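Local coordinates for protein aldehyde dehydrogenase (Staphylococcus aureus, PDB 6K0Z) that catalyses the NAD-dependent oxidation of 4,4'-diaponeurosporen-4-al to 4,4'-diaponeurosporenoic acid in the biosynthesis of the carotenoid staphyloxanthin, at residues Val252-Ile257 with Ser372-Ser377; Tyr289-Asn294 with Glu320-Ile325. The protein carries 1 engineered substitution. One frame throughout, in Å; residues are numbered along the deposited sequence.

Contact 1: Val252-Ile257 with Ser372-Ser377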
ATOM      1  N   VAL A 252       7.674  14.183  13.690  1.00 43.79           N
ATOM      2  CA  VAL A 252       6.521  14.061  14.568  1.00 44.19           C
ATOM      3  C   VAL A 252       6.586  15.013  15.752  1.00 46.62           C
ATOM      4  O   VAL A 252       5.660  15.025  16.573  1.00 47.04           O
ATOM      5  CB  VAL A 252       6.363  12.608  15.050  1.00 44.33           C
ATOM      6  CG1 VAL A 252       5.936  11.731  13.894  1.00 42.10           C
ATOM      7  CG2 VAL A 252       7.661  12.110  15.641  1.00 45.43           C
ATOM      8  N   ALA A 253       7.647  15.807  15.871  1.00 45.11           N
ATOM      9  CA  ALA A 253       7.709  16.783  16.944  1.00 48.14           C
ATOM     10  C   ALA A 253       6.539  17.757  16.832  1.00 48.62           C
ATOM     11  O   ALA A 253       6.080  18.064  15.729  1.00 46.73           O
ATOM     12  CB  ALA A 253       9.021  17.561  16.898  1.00 49.46           C
ATOM     13  N   PRO A 254       6.023  18.248  17.954  1.00 49.06           N
ATOM     14  CA  PRO A 254       5.039  19.335  17.877  1.00 49.26           C
ATOM     15  C   PRO A 254       5.652  20.535  17.179  1.00 49.08           C
ATOM     16  O   PRO A 254       6.659  21.090  17.622  1.00 50.70           O
ATOM     17  CB  PRO A 254       4.705  19.624  19.346  1.00 52.21           C
ATOM     18  CG  PRO A 254       5.827  19.022  20.136  1.00 53.12           C
ATOM     19  CD  PRO A 254       6.308  17.847  19.341  1.00 50.81           C
ATOM     20  N   ASP A 255       5.047  20.915  16.062  1.00 49.78           N
ATOM     21  CA  ASP A 255       5.517  22.063  15.304  1.00 49.97           C
ATOM     22  C   ASP A 255       4.930  23.379  15.798  1.00 51.60           C
ATOM     23  O   ASP A 255       5.588  24.419  15.682  1.00 52.84           O
ATOM     24  CB  ASP A 255       5.183  21.879  13.829  1.00 47.97           C
ATOM     25  CG  ASP A 255       5.883  22.876  12.958  1.00 48.57           C
ATOM     26  OD1 ASP A 255       5.397  24.023  12.832  1.00 50.18           O
ATOM     27  OD2 ASP A 255       6.939  22.502  12.414  1.00 48.34           O
ATOM     28  N   TYR A 256       3.708  23.368  16.329  1.00 50.89           N
ATOM     29  CA  TYR A 256       3.110  24.581  16.872  1.00 53.58           C
ATOM     30  C   TYR A 256       1.972  24.188  17.797  1.00 54.91           C
ATOM     31  O   TYR A 256       1.411  23.096  17.684  1.00 52.76           O
ATOM     32  CB  TYR A 256       2.611  25.513  15.765  1.00 53.11           C
ATOM     33  CG  TYR A 256       1.487  24.936  14.943  1.00 50.80           C
ATOM     34  CD1 TYR A 256       0.165  25.086  15.337  1.00 51.30           C
ATOM     35  CD2 TYR A 256       1.748  24.244  13.771  1.00 48.45           C
ATOM     36  CE1 TYR A 256      -0.864  24.564  14.585  1.00 49.74           C
ATOM     37  CE2 TYR A 256       0.729  23.718  13.017  1.00 47.02           C
ATOM     38  CZ  TYR A 256      -0.575  23.881  13.427  1.00 47.36           C
ATOM     39  OH  TYR A 256      -1.597  23.358  12.672  1.00 45.92           O
ATOM     40  N   ILE A 257       1.627  25.101  18.706  1.00 56.19           N
ATOM     41  CA  ILE A 257       0.614  24.858  19.729  1.00 57.91           C
ATOM     42  C   ILE A 257      -0.636  25.655  19.395  1.00 57.95           C
ATOM     43  O   ILE A 257      -0.561  26.857  19.108  1.00 59.36           O
ATOM     44  CB  ILE A 257       1.117  25.227  21.135  1.00 60.85           C
ATOM     45  CG1 ILE A 257       2.340  24.395  21.512  1.00 61.19           C
ATOM     46  CG2 ILE A 257       0.001  25.041  22.161  1.00 62.38           C
ATOM     47  CD1 ILE A 257       2.790  24.599  22.943  1.00 64.31           C
ATOM     48  N   SER A 372       1.613  13.826  12.445  1.00 37.78           N
ATOM     49  CA  SER A 372       1.120  13.556  13.788  1.00 39.33           C
ATOM     50  C   SER A 372       0.198  14.676  14.257  1.00 40.55           C
ATOM     51  O   SER A 372       0.217  15.792  13.735  1.00 40.77           O
ATOM     52  CB  SER A 372       2.261  13.361  14.793  1.00 40.64           C
ATOM     53  OG  SER A 372       3.019  14.542  14.953  1.00 41.56           O
ATOM     54  N   LEU A 373      -0.614  14.350  15.260  1.00 42.31           N
ATOM     55  CA  LEU A 373      -1.518  15.296  15.894  1.00 44.01           C
ATOM     56  C   LEU A 373      -1.593  14.970  17.376  1.00 46.42           C
ATOM     57  O   LEU A 373      -1.707  13.803  17.755  1.00 46.27           O
ATOM     58  CB  LEU A 373      -2.915  15.244  15.274  1.00 43.34           C
ATOM     59  CG  LEU A 373      -3.931  16.224  15.849  1.00 44.98           C
ATOM     60  CD1 LEU A 373      -4.691  16.885  14.724  1.00 44.27           C
ATOM     61  CD2 LEU A 373      -4.885  15.519  16.778  1.00 46.41           C
ATOM     62  N   TYR A 374      -1.550  16.004  18.208  1.00 48.48           N
ATOM     63  CA  TYR A 374      -1.489  15.833  19.651  1.00 51.01           C
ATOM     64  C   TYR A 374      -2.561  16.686  20.316  1.00 53.60           C
ATOM     65  O   TYR A 374      -2.727  17.858  19.970  1.00 53.97           O
ATOM     66  CB  TYR A 374      -0.109  16.223  20.166  1.00 51.75           C
ATOM     67  CG  TYR A 374       1.026  15.472  19.520  1.00 50.29           C
ATOM     68  CD1 TYR A 374       1.034  14.083  19.480  1.00 49.57           C
ATOM     69  CD2 TYR A 374       2.092  16.152  18.941  1.00 49.72           C
ATOM     70  CE1 TYR A 374       2.081  13.392  18.898  1.00 47.91           C
ATOM     71  CE2 TYR A 374       3.141  15.467  18.355  1.00 48.41           C
ATOM     72  CZ  TYR A 374       3.126  14.089  18.336  1.00 47.32           C
ATOM     73  OH  TYR A 374       4.158  13.395  17.765  1.00 45.73           O
ATOM     74  N   LEU A 375      -3.286  16.105  21.266  1.00 54.11           N
ATOM     75  CA  LEU A 375      -4.309  16.828  22.007  1.00 56.67           C
ATOM     76  C   LEU A 375      -4.081  16.622  23.493  1.00 60.23           C
ATOM     77  O   LEU A 375      -3.994  15.482  23.961  1.00 61.59           O
ATOM     78  CB  LEU A 375      -5.719  16.366  21.626  1.00 56.31           C
ATOM     79  CG  LEU A 375      -6.827  16.722  22.628  1.00 59.10           C
ATOM     80  CD1 LEU A 375      -7.016  18.226  22.758  1.00 60.41           C
ATOM     81  CD2 LEU A 375      -8.133  16.077  22.218  1.00 58.91           C
ATOM     82  N   PHE A 376      -3.984  17.717  24.227  1.00 59.58           N
ATOM     83  CA  PHE A 376      -3.888  17.669  25.680  1.00 62.79           C
ATOM     84  C   PHE A 376      -5.214  18.166  26.244  1.00 64.52           C
ATOM     85  O   PHE A 376      -5.491  19.369  26.242  1.00 64.69           O
ATOM     86  CB  PHE A 376      -2.695  18.480  26.168  1.00 64.99           C
ATOM     87  CG  PHE A 376      -1.391  17.755  26.017  1.00 64.82           C
ATOM     88  CD1 PHE A 376      -0.984  16.833  26.969  1.00 66.37           C
ATOM     89  CD2 PHE A 376      -0.592  17.964  24.908  1.00 61.78           C
ATOM     90  CE1 PHE A 376       0.210  16.155  26.830  1.00 65.82           C
ATOM     91  CE2 PHE A 376       0.601  17.277  24.763  1.00 60.84           C
ATOM     92  CZ  PHE A 376       1.004  16.378  25.724  1.00 63.13           C
ATOM     93  N   SER A 377      -6.039  17.226  26.699  1.00 66.14           N
ATOM     94  CA  SER A 377      -7.365  17.539  27.208  1.00 68.32           C
ATOM     95  C   SER A 377      -7.837  16.411  28.107  1.00 70.20           C
ATOM     96  O   SER A 377      -7.506  15.239  27.891  1.00 68.54           O
ATOM     97  CB  SER A 377      -8.377  17.743  26.082  1.00 66.15           C
ATOM     98  OG  SER A 377      -9.704  17.664  26.583  1.00 67.92           O
TER
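Beside the predicted active site of this aldehyde dehydrogenase, the loop leading into strand 256-260 meets strand 372-376 where the backbone carbonyl of V252 faces the hydroxyls of S372 and Y374. V252 directly follows S251, a predicted active-site residue, and its side chain lies about 7 Å from that of E217, the other one. The Y374 hydroxyl donates to V252 O over 2.5 Å from OH to O. V252 O lies in the plane of the phenol ring, at its edge, whereas the donor is tilted 25° from the carbonyl plane, with a C=O...OH angle of 139°. With CG anti to its own carbonyl carbon and beside the backbone N (chi1 -56°), the ring reaches across to the loop. S372 OG lies 3.1 Å from V252 O, but its proton may go to another acceptor; S372 OG is hydrogen-bonded to S222 OG. Apolar packing is thin: P254 CD lies 4.1 Å from Y374 CE2, and S372 CB is 4.1 Å from V252 CG1. The phenol thus gives the buried V252 carbonyl a donor, and the bond ties the loop just after S251 to strand 372-376, restraining that carbonyl one residue beyond S251.

Contact 2: Tyr289-Asn294 with Glu320-Ile325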
ATOM      1  N   TYR A 289      20.746  17.977  25.558  1.00 78.27           N
ATOM      2  CA  TYR A 289      20.107  18.772  24.523  1.00 75.54           C
ATOM      3  C   TYR A 289      21.020  18.792  23.307  1.00 74.47           C
ATOM      4  O   TYR A 289      22.225  19.023  23.446  1.00 76.11           O
ATOM      5  CB  TYR A 289      19.822  20.194  25.039  1.00 78.11           C
ATOM      6  CG  TYR A 289      19.223  21.122  24.010  1.00 75.68           C
ATOM      7  CD1 TYR A 289      17.901  20.987  23.608  1.00 73.06           C
ATOM      8  CD2 TYR A 289      19.981  22.137  23.440  1.00 76.64           C
ATOM      9  CE1 TYR A 289      17.354  21.833  22.659  1.00 71.43           C
ATOM     10  CE2 TYR A 289      19.444  22.986  22.493  1.00 75.13           C
ATOM     11  CZ  TYR A 289      18.133  22.830  22.105  1.00 72.56           C
ATOM     12  OH  TYR A 289      17.609  23.682  21.161  1.00 71.35           O
ATOM     13  N   GLY A 290      20.447  18.544  22.124  1.00 71.93           N
ATOM     14  CA  GLY A 290      21.209  18.352  20.905  1.00 69.57           C
ATOM     15  C   GLY A 290      21.532  19.637  20.166  1.00 69.01           C
ATOM     16  O   GLY A 290      21.418  20.742  20.698  1.00 72.10           O
ATOM     17  N   ARG A 291      21.944  19.480  18.909  1.00 65.98           N
ATOM     18  CA  ARG A 291      22.406  20.601  18.099  1.00 66.53           C
ATOM     19  C   ARG A 291      21.812  20.504  16.699  1.00 63.19           C
ATOM     20  O   ARG A 291      21.287  19.466  16.291  1.00 60.18           O
ATOM     21  CB  ARG A 291      23.936  20.640  18.027  1.00 68.75           C
ATOM     22  CG  ARG A 291      24.618  20.896  19.358  1.00 72.47           C
ATOM     23  CD  ARG A 291      24.213  22.250  19.901  1.00 74.88           C
ATOM     24  NE  ARG A 291      24.859  22.564  21.172  1.00 78.76           N
ATOM     25  CZ  ARG A 291      24.309  22.337  22.359  1.00 79.29           C
ATOM     26  NH1 ARG A 291      23.105  21.786  22.436  1.00 76.21           N
ATOM     27  NH2 ARG A 291      24.958  22.662  23.468  1.00 83.61           N
ATOM     28  N   ILE A 292      21.909  21.605  15.955  1.00 65.76           N
ATOM     29  CA  ILE A 292      21.406  21.656  14.586  1.00 63.36           C
ATOM     30  C   ILE A 292      22.396  20.952  13.666  1.00 62.38           C
ATOM     31  O   ILE A 292      23.615  21.079  13.827  1.00 63.33           O
ATOM     32  CB  ILE A 292      21.170  23.117  14.156  1.00 64.57           C
ATOM     33  CG1 ILE A 292      20.130  23.773  15.064  1.00 65.68           C
ATOM     34  CG2 ILE A 292      20.725  23.199  12.702  1.00 62.42           C
ATOM     35  CD1 ILE A 292      18.893  22.942  15.264  1.00 63.88           C
ATOM     36  N   VAL A 293      21.869  20.207  12.686  1.00 60.52           N
ATOM     37  CA  VAL A 293      22.706  19.351  11.852  1.00 60.91           C
ATOM     38  C   VAL A 293      23.778  20.115  11.089  1.00 63.04           C
ATOM     39  O   VAL A 293      24.799  19.526  10.720  1.00 63.85           O
ATOM     40  CB  VAL A 293      21.844  18.543  10.858  1.00 58.66           C
ATOM     41  CG1 VAL A 293      21.421  19.414   9.681  1.00 58.46           C
ATOM     42  CG2 VAL A 293      22.618  17.333  10.350  1.00 58.04           C
ATOM     43  N   ASN A 294      23.585  21.406  10.832  1.00 66.25           N
ATOM     44  CA  ASN A 294      24.435  22.037   9.835  1.00 67.17           C
ATOM     45  C   ASN A 294      24.317  23.552   9.898  1.00 68.67           C
ATOM     46  O   ASN A 294      23.324  24.110  10.374  1.00 67.50           O
ATOM     47  CB  ASN A 294      24.081  21.537   8.426  1.00 64.63           C
ATOM     48  CG  ASN A 294      25.128  21.906   7.389  1.00 66.86           C
ATOM     49  OD1 ASN A 294      24.828  21.992   6.194  1.00 65.16           O
ATOM     50  ND2 ASN A 294      26.373  22.109   7.834  1.00 70.91           N
ATOM     51  N   GLU A 320      27.073  30.235  16.608  1.00 83.79           N
ATOM     52  CA  GLU A 320      27.320  29.683  15.283  1.00 80.95           C
ATOM     53  C   GLU A 320      28.316  28.529  15.316  1.00 81.40           C
ATOM     54  O   GLU A 320      28.205  27.597  14.513  1.00 78.81           O
ATOM     55  CB  GLU A 320      27.818  30.790  14.358  1.00 82.60           C
ATOM     56  CG  GLU A 320      28.347  30.312  13.026  1.00 81.42           C
ATOM     57  CD  GLU A 320      28.399  31.421  12.000  1.00 82.60           C
ATOM     58  OE1 GLU A 320      29.510  31.915  11.707  1.00 84.69           O
ATOM     59  OE2 GLU A 320      27.327  31.803  11.492  1.00 81.78           O
ATOM     60  N   ASP A 321      29.277  28.560  16.240  1.00 81.08           N
ATOM     61  CA  ASP A 321      30.393  27.625  16.163  1.00 80.87           C
ATOM     62  C   ASP A 321      30.011  26.208  16.569  1.00 78.70           C
ATOM     63  O   ASP A 321      30.602  25.250  16.057  1.00 78.17           O
ATOM     64  CB  ASP A 321      31.555  28.127  17.011  1.00 85.08           C
ATOM     65  CG  ASP A 321      32.303  29.248  16.335  1.00 87.79           C
ATOM     66  OD1 ASP A 321      31.678  29.931  15.491  1.00 86.08           O
ATOM     67  OD2 ASP A 321      33.501  29.441  16.637  1.00 90.40           O
ATOM     68  N   GLU A 322      29.052  26.039  17.477  1.00 80.73           N
ATOM     69  CA  GLU A 322      28.557  24.707  17.799  1.00 78.66           C
ATOM     70  C   GLU A 322      27.110  24.510  17.356  1.00 75.46           C
ATOM     71  O   GLU A 322      26.441  23.580  17.821  1.00 73.89           O
ATOM     72  CB  GLU A 322      28.718  24.412  19.293  1.00 81.49           C
ATOM     73  CG  GLU A 322      27.844  25.226  20.213  1.00 83.64           C
ATOM     74  CD  GLU A 322      27.956  24.757  21.652  1.00 87.17           C
ATOM     75  OE1 GLU A 322      28.461  23.634  21.876  1.00 87.96           O
ATOM     76  OE2 GLU A 322      27.544  25.511  22.556  1.00 88.61           O
ATOM     77  N   ARG A 323      26.628  25.358  16.445  1.00 79.52           N
ATOM     78  CA  ARG A 323      25.297  25.228  15.854  1.00 75.16           C
ATOM     79  C   ARG A 323      24.231  25.109  16.937  1.00 74.76           C
ATOM     80  O   ARG A 323      23.364  24.233  16.907  1.00 71.12           O
ATOM     81  CB  ARG A 323      25.239  24.041  14.895  1.00 72.02           C
ATOM     82  CG  ARG A 323      26.458  23.924  14.006  1.00 72.43           C
ATOM     83  CD  ARG A 323      26.544  25.081  13.028  1.00 72.89           C
ATOM     84  NE  ARG A 323      27.926  25.492  12.787  1.00 75.55           N
ATOM     85  CZ  ARG A 323      28.787  24.853  11.996  1.00 74.68           C
ATOM     86  NH1 ARG A 323      30.017  25.326  11.856  1.00 78.19           N
ATOM     87  NH2 ARG A 323      28.425  23.750  11.345  1.00 71.63           N
ATOM     88  N   TYR A 324      24.315  26.002  17.916  1.00 74.24           N
ATOM     89  CA  TYR A 324      23.410  25.991  19.052  1.00 75.89           C
ATOM     90  C   TYR A 324      22.228  26.909  18.796  1.00 75.38           C
ATOM     91  O   TYR A 324      22.405  28.042  18.345  1.00 77.55           O
ATOM     92  CB  TYR A 324      24.130  26.435  20.320  1.00 79.93           C
ATOM     93  CG  TYR A 324      23.226  26.504  21.523  1.00 80.30           C
ATOM     94  CD1 TYR A 324      22.731  25.344  22.107  1.00 78.85           C
ATOM     95  CD2 TYR A 324      22.872  27.721  22.083  1.00 82.25           C
ATOM     96  CE1 TYR A 324      21.907  25.395  23.214  1.00 79.63           C
ATOM     97  CE2 TYR A 324      22.049  27.784  23.194  1.00 82.96           C
ATOM     98  CZ  TYR A 324      21.570  26.616  23.756  1.00 82.22           C
ATOM     99  OH  TYR A 324      20.750  26.667  24.861  1.00 83.78           O
ATOM    100  N   ILE A 325      21.027  26.414  19.076  1.00 75.56           N
ATOM    101  CA  ILE A 325      19.839  27.248  19.183  1.00 75.02           C
ATOM    102  C   ILE A 325      19.066  26.774  20.401  1.00 75.71           C
ATOM    103  O   ILE A 325      18.854  25.570  20.574  1.00 73.87           O
ATOM    104  CB  ILE A 325      18.950  27.186  17.931  1.00 72.29           C
ATOM    105  CG1 ILE A 325      19.764  27.490  16.678  1.00 71.50           C
ATOM    106  CG2 ILE A 325      17.801  28.168  18.067  1.00 72.95           C
ATOM    107  CD1 ILE A 325      18.925  27.750  15.462  1.00 69.02           C
TER
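Loop-against-turn packing, mixed polar and apolar, joins R291 and I292, in the irregular segment ahead of helix 295-307, to the turn at R323, which leads into strand 324-330. The backbone link is I292 N to R323 O, 3.2 Å long and nearly straight at 172°. R291, its chain bent at chi2 (-62°), runs past the turn with CD 3.3 Å from E322 O. Its guanidinium presents one face to the Y324 ring, whose CD1 sits 3.4 Å from R291 CZ, over the centre of the group, with the two planes 67° apart. R291 NH1 turns back to G290 O at 2.6 Å, which helps to hold the guanidinium there. A long salt bridge, 3.8 Å from R291 NE to E322 OE1, links the two side chains, while E322 OE2 is hydrogen-bonded to Q284. The rings of Y289 and Y324 meet rim to rim, CE2 of the first 3.5 Å from CE1 of the second, and I292 CG1 lies 4.1 Å from I325 CG1. Helix 295-307, with N294 as its N-cap residue, borders the contact: H297 touches I292, and Y298 and L301 pack on I325. Y279, at the end of helix 264-279, meets the Y289 ring edge-to-face.

How the contacts relate
Following the chain, segment 252-257 comes first and runs into strand 256-260; helix 264-279 and segment 289-294 come next. Helix 295-307 and the short strands 312-314 and 318-319 then lead to segment 320-325, so contact 2 closes a small loop. The chain continues through strands 324-330 and 348-354 and helix 357-366 to segment 372-377, where contact 1 closes the larger loop that wholly contains the smaller. Both reach one mixed sheet: contact 1 spans strand 223-226, which pairs with both 256-260 and 372-376, while contact 2 reaches strand 324-330, beyond 348-354. Their centres are about 24 Å apart and they do not touch.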